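Local coordinates for protein trans-2-enoyl-CoA reductase [NADH] (Treponema denticola ATCC 35405, PDB 4GGO) that catalyses the NADH-dependent reduction of the carbon-carbon double bond of trans-2-enoyl-CoA substrates such as crotonyl-CoA, a step of fatty acid synthesis, at residues A[5-10]-A[16-21]; A[9-14]-A[376-381]; A[24-29]-A[387-392]; A[95-100]-A[116-121]; A[297-302]-A[372-377]. All coordinates share one frame; numbering follows the deposited sequence.

Interaction 1 of 5, residues A[5-10]-A[16-21]; sequences MIVKPM and CLNAHP
With CG of N18 set between its own backbone N and carbonyl carbon (chi1 57°), the carboxamide faces the backbone of K8-M10, while chi1 of -157° swings the H20 ring toward V7. The amide of N18 bonds to the backbone of 5-10 at two points, through ND2 and through OD1. N18 ND2 donates to K8 O at 2.7 Å along a nearly straight N-H line (167°), and K8 O lies close to the amide plane. N18 OD1 accepts from M10 N at 2.9 Å, with the donor tilted from the carbonyl plane. These two bonds fix the rotation of the amide. One backbone bond follows, L17 N to M10 O at 2.8 Å, and the CD1 branch of L17 rests 3.8 Å from SD of the extended M10 side chain. At the other end the contact is softer: CD2 of H20 meets V7 CB at 3.6 Å, and V7 O lies at the edge of the imidazole, which the ring of Y391 meets edge-to-face. A water accepts from V7 N and bonds weakly to H20 NE2. H20 is also an N-cap, its ND1 bonded to G23 N at the start of helix 21-38. The two segments run nearly antiparallel and flank the hairpin of strands 11-12 and 15-16; A19 packs on P95 and P21 on Y98, both of helix 95-110.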
# COMPACT_ATOMS: atom_id res chain seq x y z
N MET A 5 -25.27 -8.14 15.33
CA MET A 5 -25.51 -9.23 14.40
C MET A 5 -24.20 -9.95 14.07
O MET A 5 -23.12 -9.38 14.20
CB MET A 5 -26.17 -8.72 13.13
CG MET A 5 -25.32 -7.75 12.32
SD MET A 5 -26.05 -7.34 10.72
CE MET A 5 -24.92 -6.09 10.13
N ILE A 6 -24.31 -11.21 13.64
CA ILE A 6 -23.14 -11.97 13.21
C ILE A 6 -22.61 -11.40 11.90
O ILE A 6 -23.32 -11.36 10.89
CB ILE A 6 -23.48 -13.46 13.02
CG1 ILE A 6 -23.71 -14.13 14.38
CG2 ILE A 6 -22.36 -14.16 12.27
CD1 ILE A 6 -24.02 -15.61 14.28
N VAL A 7 -21.36 -10.95 11.91
CA VAL A 7 -20.78 -10.30 10.74
C VAL A 7 -19.94 -11.26 9.90
O VAL A 7 -18.91 -11.77 10.34
CB VAL A 7 -19.92 -9.08 11.14
CG1 VAL A 7 -19.19 -8.53 9.92
CG2 VAL A 7 -20.80 -8.02 11.77
N LYS A 8 -20.41 -11.49 8.67
CA LYS A 8 -19.72 -12.34 7.71
C LYS A 8 -19.36 -11.49 6.49
O LYS A 8 -19.94 -10.43 6.29
CB LYS A 8 -20.62 -13.51 7.32
CG LYS A 8 -20.87 -14.51 8.44
CD LYS A 8 -19.57 -15.14 8.92
CE LYS A 8 -19.79 -16.49 9.59
NZ LYS A 8 -20.24 -16.39 11.00
N PRO A 9 -18.38 -11.95 5.69
CA PRO A 9 -18.00 -11.15 4.51
C PRO A 9 -19.12 -11.03 3.49
O PRO A 9 -19.81 -12.01 3.20
CB PRO A 9 -16.82 -11.94 3.93
CG PRO A 9 -16.98 -13.32 4.46
CD PRO A 9 -17.55 -13.15 5.83
N MET A 10 -19.30 -9.83 2.94
CA MET A 10 -20.28 -9.59 1.90
C MET A 10 -19.60 -9.04 0.65
O MET A 10 -19.33 -7.84 0.57
CB MET A 10 -21.36 -8.62 2.37
CG MET A 10 -22.43 -8.34 1.33
SD MET A 10 -23.28 -6.77 1.59
CE MET A 10 -24.49 -6.82 0.27
N CYS A 16 -15.34 -6.48 -1.27
CA CYS A 16 -15.90 -6.74 0.05
C CYS A 16 -16.51 -5.46 0.61
O CYS A 16 -15.79 -4.50 0.89
CB CYS A 16 -14.83 -7.28 1.00
SG CYS A 16 -15.47 -7.78 2.61
N LEU A 17 -17.82 -5.46 0.77
CA LEU A 17 -18.55 -4.24 1.13
C LEU A 17 -18.42 -3.87 2.61
O LEU A 17 -18.27 -2.70 2.94
CB LEU A 17 -20.02 -4.36 0.75
CG LEU A 17 -20.30 -4.62 -0.74
CD1 LEU A 17 -21.80 -4.53 -1.04
CD2 LEU A 17 -19.49 -3.68 -1.62
N ASN A 18 -18.47 -4.87 3.48
CA ASN A 18 -18.44 -4.62 4.92
C ASN A 18 -17.08 -4.90 5.56
O ASN A 18 -16.10 -5.19 4.87
CB ASN A 18 -19.53 -5.42 5.63
CG ASN A 18 -19.42 -6.91 5.36
OD1 ASN A 18 -18.82 -7.33 4.38
ND2 ASN A 18 -20.01 -7.71 6.24
N ALA A 19 -17.02 -4.80 6.88
CA ALA A 19 -15.78 -5.03 7.61
C ALA A 19 -16.04 -5.51 9.03
O ALA A 19 -17.05 -5.15 9.65
CB ALA A 19 -14.94 -3.76 7.63
N HIS A 20 -15.14 -6.33 9.55
CA HIS A 20 -15.25 -6.84 10.91
C HIS A 20 -14.35 -6.03 11.84
O HIS A 20 -13.13 -6.04 11.69
CB HIS A 20 -14.85 -8.32 10.95
CG HIS A 20 -15.43 -9.06 12.12
ND1 HIS A 20 -14.84 -9.06 13.37
CD2 HIS A 20 -16.53 -9.84 12.22
CE1 HIS A 20 -15.56 -9.80 14.19
NE2 HIS A 20 -16.59 -10.29 13.52
N PRO A 21 -14.96 -5.30 12.79
CA PRO A 21 -14.25 -4.39 13.70
C PRO A 21 -13.13 -5.08 14.49
O PRO A 21 -12.01 -4.57 14.52
CB PRO A 21 -15.35 -3.92 14.65
CG PRO A 21 -16.61 -4.05 13.86
CD PRO A 21 -16.41 -5.28 13.02
O HOH W 1 -19.24 -12.25 13.54

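Interaction 2 of 5, residues A[9-14]-A[376-381]; sequences PMVRNN and HDFLAS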
# COMPACT_ATOMS: atom_id res chain seq x y z
N PRO A 9 -18.38 -11.95 5.69
CA PRO A 9 -18.00 -11.15 4.51
C PRO A 9 -19.12 -11.03 3.49
O PRO A 9 -19.81 -12.01 3.20
CB PRO A 9 -16.82 -11.94 3.93
CG PRO A 9 -16.98 -13.32 4.46
CD PRO A 9 -17.55 -13.15 5.83
N MET A 10 -19.30 -9.83 2.94
CA MET A 10 -20.28 -9.59 1.90
C MET A 10 -19.60 -9.04 0.65
O MET A 10 -19.33 -7.84 0.57
CB MET A 10 -21.36 -8.62 2.37
CG MET A 10 -22.43 -8.34 1.33
SD MET A 10 -23.28 -6.77 1.59
CE MET A 10 -24.49 -6.82 0.27
N VAL A 11 -19.33 -9.90 -0.31
CA VAL A 11 -18.62 -9.49 -1.52
C VAL A 11 -19.56 -9.32 -2.71
O VAL A 11 -20.20 -10.27 -3.15
CB VAL A 11 -17.52 -10.50 -1.89
CG1 VAL A 11 -16.75 -10.02 -3.12
CG2 VAL A 11 -16.57 -10.71 -0.72
N ARG A 12 -19.63 -8.10 -3.22
CA ARG A 12 -20.42 -7.80 -4.41
C ARG A 12 -19.54 -7.11 -5.45
O ARG A 12 -18.81 -6.18 -5.12
CB ARG A 12 -21.62 -6.91 -4.07
CG ARG A 12 -22.57 -7.52 -3.05
CD ARG A 12 -23.18 -8.81 -3.54
NE ARG A 12 -24.03 -9.43 -2.53
CZ ARG A 12 -24.70 -10.57 -2.71
NH1 ARG A 12 -24.61 -11.22 -3.86
NH2 ARG A 12 -25.45 -11.06 -1.73
N ASN A 13 -19.63 -7.57 -6.69
CA ASN A 13 -18.83 -7.03 -7.79
C ASN A 13 -17.33 -7.04 -7.49
O ASN A 13 -16.63 -6.06 -7.73
CB ASN A 13 -19.29 -5.61 -8.15
CG ASN A 13 -20.73 -5.57 -8.62
OD1 ASN A 13 -21.19 -6.46 -9.34
ND2 ASN A 13 -21.46 -4.54 -8.22
N ASN A 14 -16.86 -8.17 -6.95
CA ASN A 14 -15.45 -8.37 -6.61
C ASN A 14 -14.92 -7.45 -5.51
O ASN A 14 -13.71 -7.28 -5.36
CB ASN A 14 -14.57 -8.27 -7.86
CG ASN A 14 -14.87 -9.35 -8.87
OD1 ASN A 14 -14.98 -10.53 -8.53
ND2 ASN A 14 -15.03 -8.95 -10.13
N HIS A 376 -7.33 -15.40 1.83
CA HIS A 376 -7.01 -14.86 3.14
C HIS A 376 -6.62 -13.39 3.06
O HIS A 376 -7.13 -12.57 3.83
CB HIS A 376 -5.88 -15.66 3.79
CG HIS A 376 -5.44 -15.10 5.12
ND1 HIS A 376 -6.22 -15.18 6.25
CD2 HIS A 376 -4.32 -14.44 5.48
CE1 HIS A 376 -5.59 -14.60 7.26
NE2 HIS A 376 -4.43 -14.14 6.81
N ASP A 377 -5.73 -13.05 2.13
CA ASP A 377 -5.28 -11.67 1.98
C ASP A 377 -6.42 -10.74 1.59
O ASP A 377 -6.52 -9.62 2.08
CB ASP A 377 -4.15 -11.58 0.95
CG ASP A 377 -2.85 -12.16 1.47
OD1 ASP A 377 -2.75 -12.42 2.69
OD2 ASP A 377 -1.92 -12.35 0.66
N PHE A 378 -7.29 -11.22 0.70
CA PHE A 378 -8.46 -10.46 0.28
C PHE A 378 -9.40 -10.21 1.45
O PHE A 378 -9.94 -9.11 1.60
CB PHE A 378 -9.19 -11.20 -0.85
CG PHE A 378 -10.44 -10.50 -1.32
CD1 PHE A 378 -10.36 -9.46 -2.23
CD2 PHE A 378 -11.68 -10.89 -0.85
CE1 PHE A 378 -11.50 -8.82 -2.67
CE2 PHE A 378 -12.83 -10.25 -1.29
CZ PHE A 378 -12.74 -9.21 -2.20
N LEU A 379 -9.60 -11.23 2.27
CA LEU A 379 -10.53 -11.16 3.39
C LEU A 379 -9.96 -10.41 4.60
O LEU A 379 -10.68 -9.69 5.28
CB LEU A 379 -10.98 -12.56 3.81
CG LEU A 379 -11.95 -13.27 2.85
CD1 LEU A 379 -12.21 -14.70 3.32
CD2 LEU A 379 -13.25 -12.50 2.74
N ALA A 380 -8.67 -10.59 4.85
CA ALA A 380 -8.02 -9.98 6.01
C ALA A 380 -7.93 -8.46 5.88
O ALA A 380 -7.80 -7.76 6.88
CB ALA A 380 -6.64 -10.58 6.24
N SER A 381 -7.99 -7.96 4.65
CA SER A 381 -7.96 -6.53 4.41
C SER A 381 -9.18 -5.84 5.01
O SER A 381 -9.15 -4.64 5.29
CB SER A 381 -7.87 -6.23 2.91
OG SER A 381 -6.66 -6.73 2.37
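V11 and F378 form the closer-packed part of this contact: the CG2 branch of V11 meets F378 CE2 at 3.8 Å, in the ring plane, so the valine abuts the edge. The CG1 branch of V11 stands a little farther off, 4.2 Å from F378 CZ. F378 reaches out because its CG is anti to the backbone N (chi1 178°), which sends the ring off helix 371-380 against the short hairpin. N14 O comes to the same rim, 3.8 Å from F378 CE1 and near the ring plane. Strand 11-12 is one arm of a two-stranded antiparallel hairpin, and this edge-on phenyl joins it to the last helix of the chain, more than 360 residues later. The side chain of F378 is also about 4 Å from that of V281, an NAD(+)-binding residue. Toward the solvent side the contact thins to a single methyl, CD2 of L379, lying 3.8 Å from CB of the exposed P9. No hydrogen bond crosses between the segments, and P9 also leans on F384.

Interaction 3 of 5, residues A[24-29]-A[387-392]; sequences CKKGVE and EGINYE
K26 supplies the polar link: its NZ donates to E387 O at 3.0 Å, approaching from above the carbonyl plane and not along a lone pair. Bends at chi2 (62°) and chi4 (53°) fold the chain back over this oxygen, and K26 CE lies 3.4 Å from E387 O. The same ammonium forms a salt bridge with D30, one turn further along the helix, so the carbonyl is its second partner. The carboxylate of E387 stays apart, its OE2 5.8 Å from K26 NZ, where opposite charges could at most attract weakly. The lysine thus ties the amino-terminal helix 21-38 of the NAD(P)H-binding region to the loop that follows helix 371-380. Apolar contact is limited to CB of K26, which touches CD1 of I389 at 3.9 Å. Within the loop, the other branch of I389, CG2, sits 3.5 Å above the centre of the Y391 ring, a CH-pi contact. At the phi of G388 (91°) a side chain would press against the carbonyl O of E387, and CE of K26 lies close on that side.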
# COMPACT_ATOMS: atom_id res chain seq x y z
N CYS A 24 -10.29 -6.43 12.16
CA CYS A 24 -9.39 -5.36 11.75
C CYS A 24 -8.41 -5.03 12.87
O CYS A 24 -7.22 -4.81 12.62
CB CYS A 24 -10.17 -4.11 11.34
SG CYS A 24 -11.15 -4.30 9.83
N LYS A 25 -8.91 -4.99 14.09
CA LYS A 25 -8.09 -4.72 15.27
C LYS A 25 -7.00 -5.77 15.43
O LYS A 25 -5.83 -5.44 15.61
CB LYS A 25 -8.96 -4.67 16.53
CG LYS A 25 -8.17 -4.52 17.82
CD LYS A 25 -9.09 -4.49 19.03
CE LYS A 25 -8.31 -4.31 20.32
NZ LYS A 25 -9.20 -4.24 21.51
N LYS A 26 -7.40 -7.04 15.35
CA LYS A 26 -6.47 -8.15 15.47
C LYS A 26 -5.42 -8.10 14.36
O LYS A 26 -4.25 -8.43 14.58
CB LYS A 26 -7.22 -9.48 15.42
CG LYS A 26 -6.35 -10.72 15.56
CD LYS A 26 -5.62 -10.75 16.89
CE LYS A 26 -5.08 -12.15 17.18
NZ LYS A 26 -4.26 -12.68 16.06
N GLY A 27 -5.84 -7.69 13.17
CA GLY A 27 -4.94 -7.56 12.04
C GLY A 27 -3.86 -6.53 12.29
O GLY A 27 -2.70 -6.73 11.94
N VAL A 28 -4.24 -5.42 12.92
CA VAL A 28 -3.28 -4.37 13.27
C VAL A 28 -2.33 -4.86 14.36
O VAL A 28 -1.13 -4.64 14.29
CB VAL A 28 -3.99 -3.09 13.74
CG1 VAL A 28 -2.99 -2.07 14.25
CG2 VAL A 28 -4.83 -2.50 12.61
N GLU A 29 -2.89 -5.54 15.36
CA GLU A 29 -2.11 -6.05 16.48
C GLU A 29 -1.08 -7.09 16.04
O GLU A 29 0.04 -7.11 16.55
CB GLU A 29 -3.02 -6.64 17.56
CG GLU A 29 -3.76 -5.59 18.38
CD GLU A 29 -4.71 -6.21 19.39
OE1 GLU A 29 -5.18 -7.34 19.15
OE2 GLU A 29 -4.98 -5.56 20.42
N GLU A 387 -6.79 -14.93 12.26
CA GLU A 387 -6.65 -15.93 13.31
C GLU A 387 -6.97 -15.35 14.69
O GLU A 387 -6.60 -14.23 15.00
CB GLU A 387 -5.23 -16.49 13.30
CG GLU A 387 -5.12 -17.95 13.71
CD GLU A 387 -3.72 -18.51 13.51
OE1 GLU A 387 -3.60 -19.71 13.21
OE2 GLU A 387 -2.75 -17.73 13.65
N GLY A 388 -7.68 -16.13 15.50
CA GLY A 388 -7.99 -15.74 16.87
C GLY A 388 -9.31 -15.00 17.02
O GLY A 388 -9.61 -14.47 18.09
N ILE A 389 -10.10 -14.95 15.95
CA ILE A 389 -11.39 -14.28 15.99
C ILE A 389 -12.53 -15.29 15.85
O ILE A 389 -12.51 -16.14 14.96
CB ILE A 389 -11.51 -13.20 14.90
CG1 ILE A 389 -10.42 -12.14 15.09
CG2 ILE A 389 -12.88 -12.54 14.94
CD1 ILE A 389 -10.47 -11.43 16.43
N ASN A 390 -13.52 -15.18 16.73
CA ASN A 390 -14.65 -16.11 16.77
C ASN A 390 -15.48 -16.10 15.48
O ASN A 390 -15.73 -17.16 14.90
CB ASN A 390 -15.54 -15.79 17.97
CG ASN A 390 -16.49 -16.94 18.32
OD1 ASN A 390 -16.95 -17.67 17.45
ND2 ASN A 390 -16.78 -17.08 19.61
N TYR A 391 -15.90 -14.91 15.06
CA TYR A 391 -16.75 -14.72 13.89
C TYR A 391 -18.18 -15.25 14.04
O TYR A 391 -19.12 -14.69 13.47
CB TYR A 391 -16.10 -15.24 12.60
CG TYR A 391 -14.90 -14.44 12.17
CD1 TYR A 391 -15.03 -13.10 11.81
CD2 TYR A 391 -13.63 -15.00 12.12
CE1 TYR A 391 -13.94 -12.36 11.42
CE2 TYR A 391 -12.54 -14.27 11.72
CZ TYR A 391 -12.70 -12.95 11.38
OH TYR A 391 -11.61 -12.21 10.99
N GLU A 392 -18.35 -16.32 14.82
CA GLU A 392 -19.68 -16.82 15.14
C GLU A 392 -20.25 -16.02 16.30
O GLU A 392 -21.43 -16.12 16.63
CB GLU A 392 -19.64 -18.31 15.48
CG GLU A 392 -19.14 -19.20 14.34
CD GLU A 392 -20.09 -19.22 13.15
OE1 GLU A 392 -21.25 -18.80 13.29
OE2 GLU A 392 -19.66 -19.68 12.07

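Interaction 4 of 5, residues A[95-100]-A[116-121]; sequences PGWYNN and TIDGDA
Helix against the face of a sheet, at its outermost strand, describes this partly buried contact within a beta-alpha-beta unit: N100 on helix 95-110 faces T116 on strand 114-118 of the parallel Rossmann sheet. The unit runs from strand 77-82 through the helix to strand 114-118, which leads directly into D120 and A121, which bind NAD(+). The methyl of T116, CG2, lies 3.7 Å from N100 ND2. The chi1 of T116 (-56°) sets OG1 beside the backbone N and turns this methyl to the helix, while OG1 bonds to D104 and R67. One turn back, CD1 of W97 is 4.1 Å from OD2 of D118, which sits at the indole edge near its plane; ring and carboxylate are inclined by 43°. A water accepts from N100 ND2 at 3.1 Å and donates weakly to D118 OD2. N100 ND2 also bonds to S82 OG, and D118 OD1 takes the backbone N of E84, the residue that discriminates NADH from NADPH. No direct hydrogen bond joins the segments; N100 ND2, T116 OG1 and D118 OD1 have their partners outside them, and the D118-E84 bond is consistent with D118 helping to position E84 beside the NAD(+) site.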
# COMPACT_ATOMS: atom_id res chain seq x y z
N PRO A 95 -12.86 -0.37 6.49
CA PRO A 95 -11.87 -1.11 7.29
C PRO A 95 -10.74 -0.22 7.80
O PRO A 95 -10.23 -0.44 8.90
CB PRO A 95 -11.33 -2.16 6.31
CG PRO A 95 -11.79 -1.73 4.95
CD PRO A 95 -13.08 -1.00 5.18
N GLY A 96 -10.38 0.80 7.02
CA GLY A 96 -9.33 1.72 7.41
C GLY A 96 -9.67 2.53 8.65
O GLY A 96 -8.78 2.93 9.40
N TRP A 97 -10.96 2.76 8.87
CA TRP A 97 -11.42 3.49 10.04
C TRP A 97 -11.11 2.69 11.30
O TRP A 97 -10.55 3.21 12.26
CB TRP A 97 -12.92 3.77 9.95
CG TRP A 97 -13.44 4.71 11.00
CD1 TRP A 97 -13.22 6.05 11.09
CD2 TRP A 97 -14.29 4.37 12.11
NE1 TRP A 97 -13.87 6.57 12.19
CE2 TRP A 97 -14.53 5.56 12.83
CE3 TRP A 97 -14.86 3.17 12.57
CZ2 TRP A 97 -15.32 5.58 13.98
CZ3 TRP A 97 -15.64 3.21 13.71
CH2 TRP A 97 -15.86 4.40 14.41
N TYR A 98 -11.48 1.41 11.28
CA TYR A 98 -11.21 0.52 12.41
C TYR A 98 -9.71 0.33 12.62
O TYR A 98 -9.23 0.29 13.75
CB TYR A 98 -11.91 -0.83 12.21
CG TYR A 98 -13.41 -0.71 12.07
CD1 TYR A 98 -14.21 -0.48 13.18
CD2 TYR A 98 -14.03 -0.83 10.83
CE1 TYR A 98 -15.59 -0.37 13.06
CE2 TYR A 98 -15.40 -0.72 10.70
CZ TYR A 98 -16.17 -0.49 11.82
OH TYR A 98 -17.54 -0.39 11.70
N ASN A 99 -8.97 0.22 11.51
CA ASN A 99 -7.52 0.11 11.57
C ASN A 99 -6.89 1.31 12.27
O ASN A 99 -6.02 1.14 13.13
CB ASN A 99 -6.93 -0.04 10.16
CG ASN A 99 -7.22 -1.39 9.55
OD1 ASN A 99 -7.60 -2.34 10.24
ND2 ASN A 99 -7.02 -1.50 8.24
N ASN A 100 -7.32 2.51 11.90
CA ASN A 100 -6.83 3.73 12.54
C ASN A 100 -7.15 3.79 14.03
O ASN A 100 -6.33 4.24 14.83
CB ASN A 100 -7.39 4.97 11.84
CG ASN A 100 -6.78 5.20 10.47
OD1 ASN A 100 -5.72 4.67 10.15
ND2 ASN A 100 -7.45 6.01 9.66
N THR A 116 -4.14 11.09 13.89
CA THR A 116 -4.68 10.70 12.60
C THR A 116 -5.63 11.77 12.07
O THR A 116 -6.60 12.14 12.74
CB THR A 116 -5.43 9.36 12.68
OG1 THR A 116 -4.55 8.35 13.20
CG2 THR A 116 -5.93 8.94 11.31
N ILE A 117 -5.35 12.27 10.88
CA ILE A 117 -6.22 13.24 10.23
C ILE A 117 -7.06 12.57 9.15
O ILE A 117 -6.52 12.06 8.16
CB ILE A 117 -5.43 14.41 9.63
CG1 ILE A 117 -4.70 15.18 10.73
CG2 ILE A 117 -6.35 15.34 8.85
CD1 ILE A 117 -3.96 16.40 10.25
N ASP A 118 -8.37 12.56 9.35
CA ASP A 118 -9.28 11.89 8.43
C ASP A 118 -9.86 12.88 7.42
O ASP A 118 -10.51 13.86 7.80
CB ASP A 118 -10.41 11.21 9.21
CG ASP A 118 -11.10 10.11 8.41
OD1 ASP A 118 -11.19 10.24 7.17
OD2 ASP A 118 -11.56 9.13 9.03
N GLY A 119 -9.62 12.62 6.14
CA GLY A 119 -10.11 13.49 5.09
C GLY A 119 -9.39 13.27 3.77
O GLY A 119 -8.49 12.44 3.67
N ASP A 120 -9.80 14.03 2.75
CA ASP A 120 -9.21 13.91 1.42
C ASP A 120 -7.80 14.49 1.38
O ASP A 120 -7.62 15.71 1.41
CB ASP A 120 -10.10 14.61 0.39
CG ASP A 120 -9.56 14.50 -1.02
OD1 ASP A 120 -8.77 13.56 -1.29
OD2 ASP A 120 -9.93 15.34 -1.87
N ALA A 121 -6.80 13.61 1.31
CA ALA A 121 -5.40 14.02 1.31
C ALA A 121 -5.02 14.81 0.06
O ALA A 121 -3.96 15.43 0.01
CB ALA A 121 -4.50 12.81 1.47
O HOH W 2 -10.05 7.00 11.11

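Interaction 5 of 5, residues A[297-302]-A[372-377]; sequences SLFKVM and AGYRHD
F299 carries this crossing of two helices, 291-305 and 371-380, whose short segments meet at a steep 113° with axes 9.7 Å apart, a helix-helix packing that joins the catalytic region to the carboxy-terminal part of the chain. From CB, with CG anti to the carbonyl carbon (chi1 -66°), the phenyl is directed at the turn starting at G373. At G373, which has no side chain, the ring faces the backbone: F299 CD2 is 4.4 Å from G373 C and 4.3 Å from Y374 N, the latter near the ring plane. F299 CE2, next along the same side, touches Y374 CD2, 4.3 Å away. Y374 in turn packs on P292 and L295 of helix 291-305, and its side chain is about 4 Å from that of V281 of the NAD(+) site. H308 meets the F299 ring edge-to-face. At the far end the phenyl reaches a carboxylate whose plane is turned 74° from its own: D377 OD2 lies 3.6 Å from F299 CE2 and 3.9 Å from F299 CZ.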
# COMPACT_ATOMS: atom_id res chain seq x y z
N SER A 297 -0.08 -17.72 -8.13
CA SER A 297 1.08 -18.53 -8.48
C SER A 297 2.33 -18.03 -7.77
O SER A 297 3.16 -18.81 -7.33
CB SER A 297 1.29 -18.52 -10.00
OG SER A 297 0.12 -18.94 -10.67
N LEU A 298 2.44 -16.70 -7.67
CA LEU A 298 3.58 -16.08 -7.01
C LEU A 298 3.62 -16.44 -5.53
O LEU A 298 4.67 -16.77 -4.99
CB LEU A 298 3.53 -14.55 -7.16
CG LEU A 298 4.72 -13.77 -6.61
CD1 LEU A 298 5.96 -14.01 -7.46
CD2 LEU A 298 4.40 -12.28 -6.53
N PHE A 299 2.46 -16.37 -4.88
CA PHE A 299 2.35 -16.72 -3.46
C PHE A 299 2.78 -18.17 -3.25
O PHE A 299 3.49 -18.49 -2.30
CB PHE A 299 0.91 -16.53 -2.96
CG PHE A 299 0.45 -15.09 -2.94
CD1 PHE A 299 1.34 -14.05 -3.17
CD2 PHE A 299 -0.88 -14.79 -2.68
CE1 PHE A 299 0.91 -12.74 -3.15
CE2 PHE A 299 -1.31 -13.48 -2.66
CZ PHE A 299 -0.42 -12.45 -2.89
N LYS A 300 2.34 -19.04 -4.15
CA LYS A 300 2.67 -20.46 -4.08
C LYS A 300 4.17 -20.69 -4.18
O LYS A 300 4.77 -21.38 -3.34
CB LYS A 300 1.96 -21.22 -5.19
CG LYS A 300 2.15 -22.73 -5.14
CD LYS A 300 1.52 -23.31 -3.89
CE LYS A 300 1.45 -24.83 -3.97
NZ LYS A 300 0.72 -25.41 -2.80
N VAL A 301 4.78 -20.10 -5.20
CA VAL A 301 6.21 -20.26 -5.44
C VAL A 301 7.06 -19.67 -4.31
O VAL A 301 7.99 -20.31 -3.82
CB VAL A 301 6.62 -19.61 -6.78
CG1 VAL A 301 8.13 -19.59 -6.93
CG2 VAL A 301 5.97 -20.35 -7.95
N MET A 302 6.73 -18.45 -3.89
CA MET A 302 7.54 -17.76 -2.90
C MET A 302 7.41 -18.34 -1.49
O MET A 302 8.35 -18.30 -0.71
CB MET A 302 7.25 -16.25 -2.92
CG MET A 302 7.57 -15.60 -4.25
SD MET A 302 7.49 -13.80 -4.24
CE MET A 302 9.02 -13.39 -3.39
N ALA A 372 -5.82 -20.32 -1.50
CA ALA A 372 -6.12 -20.17 -0.09
C ALA A 372 -5.48 -18.91 0.48
O ALA A 372 -6.12 -18.15 1.20
CB ALA A 372 -5.65 -21.40 0.69
N GLY A 373 -4.21 -18.70 0.14
CA GLY A 373 -3.50 -17.50 0.57
C GLY A 373 -4.11 -16.24 -0.02
O GLY A 373 -4.16 -15.20 0.64
N TYR A 374 -4.58 -16.34 -1.26
CA TYR A 374 -5.22 -15.21 -1.93
C TYR A 374 -6.52 -14.84 -1.23
O TYR A 374 -6.77 -13.66 -0.98
CB TYR A 374 -5.49 -15.54 -3.40
CG TYR A 374 -5.77 -14.34 -4.27
CD1 TYR A 374 -6.99 -13.67 -4.19
CD2 TYR A 374 -4.83 -13.87 -5.17
CE1 TYR A 374 -7.26 -12.57 -4.99
CE2 TYR A 374 -5.09 -12.77 -5.98
CZ TYR A 374 -6.30 -12.13 -5.88
OH TYR A 374 -6.57 -11.04 -6.67
N ARG A 375 -7.34 -15.84 -0.92
CA ARG A 375 -8.60 -15.61 -0.23
C ARG A 375 -8.37 -14.95 1.13
O ARG A 375 -9.11 -14.05 1.53
CB ARG A 375 -9.37 -16.92 -0.04
CG ARG A 375 -9.93 -17.51 -1.32
CD ARG A 375 -10.88 -18.67 -1.03
NE ARG A 375 -10.22 -19.77 -0.34
CZ ARG A 375 -9.66 -20.80 -0.95
NH1 ARG A 375 -9.68 -20.88 -2.28
NH2 ARG A 375 -9.08 -21.76 -0.25
N HIS A 376 -7.33 -15.40 1.83
CA HIS A 376 -7.01 -14.86 3.14
C HIS A 376 -6.62 -13.39 3.06
O HIS A 376 -7.13 -12.57 3.83
CB HIS A 376 -5.88 -15.66 3.79
CG HIS A 376 -5.44 -15.10 5.12
ND1 HIS A 376 -6.22 -15.18 6.25
CD2 HIS A 376 -4.32 -14.44 5.48
CE1 HIS A 376 -5.59 -14.60 7.26
NE2 HIS A 376 -4.43 -14.14 6.81
N ASP A 377 -5.73 -13.05 2.13
CA ASP A 377 -5.28 -11.67 1.98
C ASP A 377 -6.42 -10.74 1.59
O ASP A 377 -6.52 -9.62 2.08
CB ASP A 377 -4.15 -11.58 0.95
CG ASP A 377 -2.85 -12.16 1.47
OD1 ASP A 377 -2.75 -12.42 2.69
OD2 ASP A 377 -1.92 -12.35 0.66

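Interactions 1, 2 and 3 cluster where the amino-terminal strands and helix 21-38 meet the last part of the chain; interactions 1 and 2 share P9 and M10, and K8 of interaction 1 bonds to Y391 O in interaction 3. Interactions 2 and 5 use successive turns of helix 371-380, one facing the hairpin, the other helix 291-305. Interactions 2 and 3 are surface contacts, whereas 1, 4 and 5 are partly buried. Their chemistry differs with the elements they join: amide and backbone bonds in 1, ring-edge packing in 2, a lysine-carbonyl bond in 3, a phenyl among backbone, ring and carboxylate in 5, and a water bridge in 4, whose helix touches interactions 1, 2 and 3 near its start.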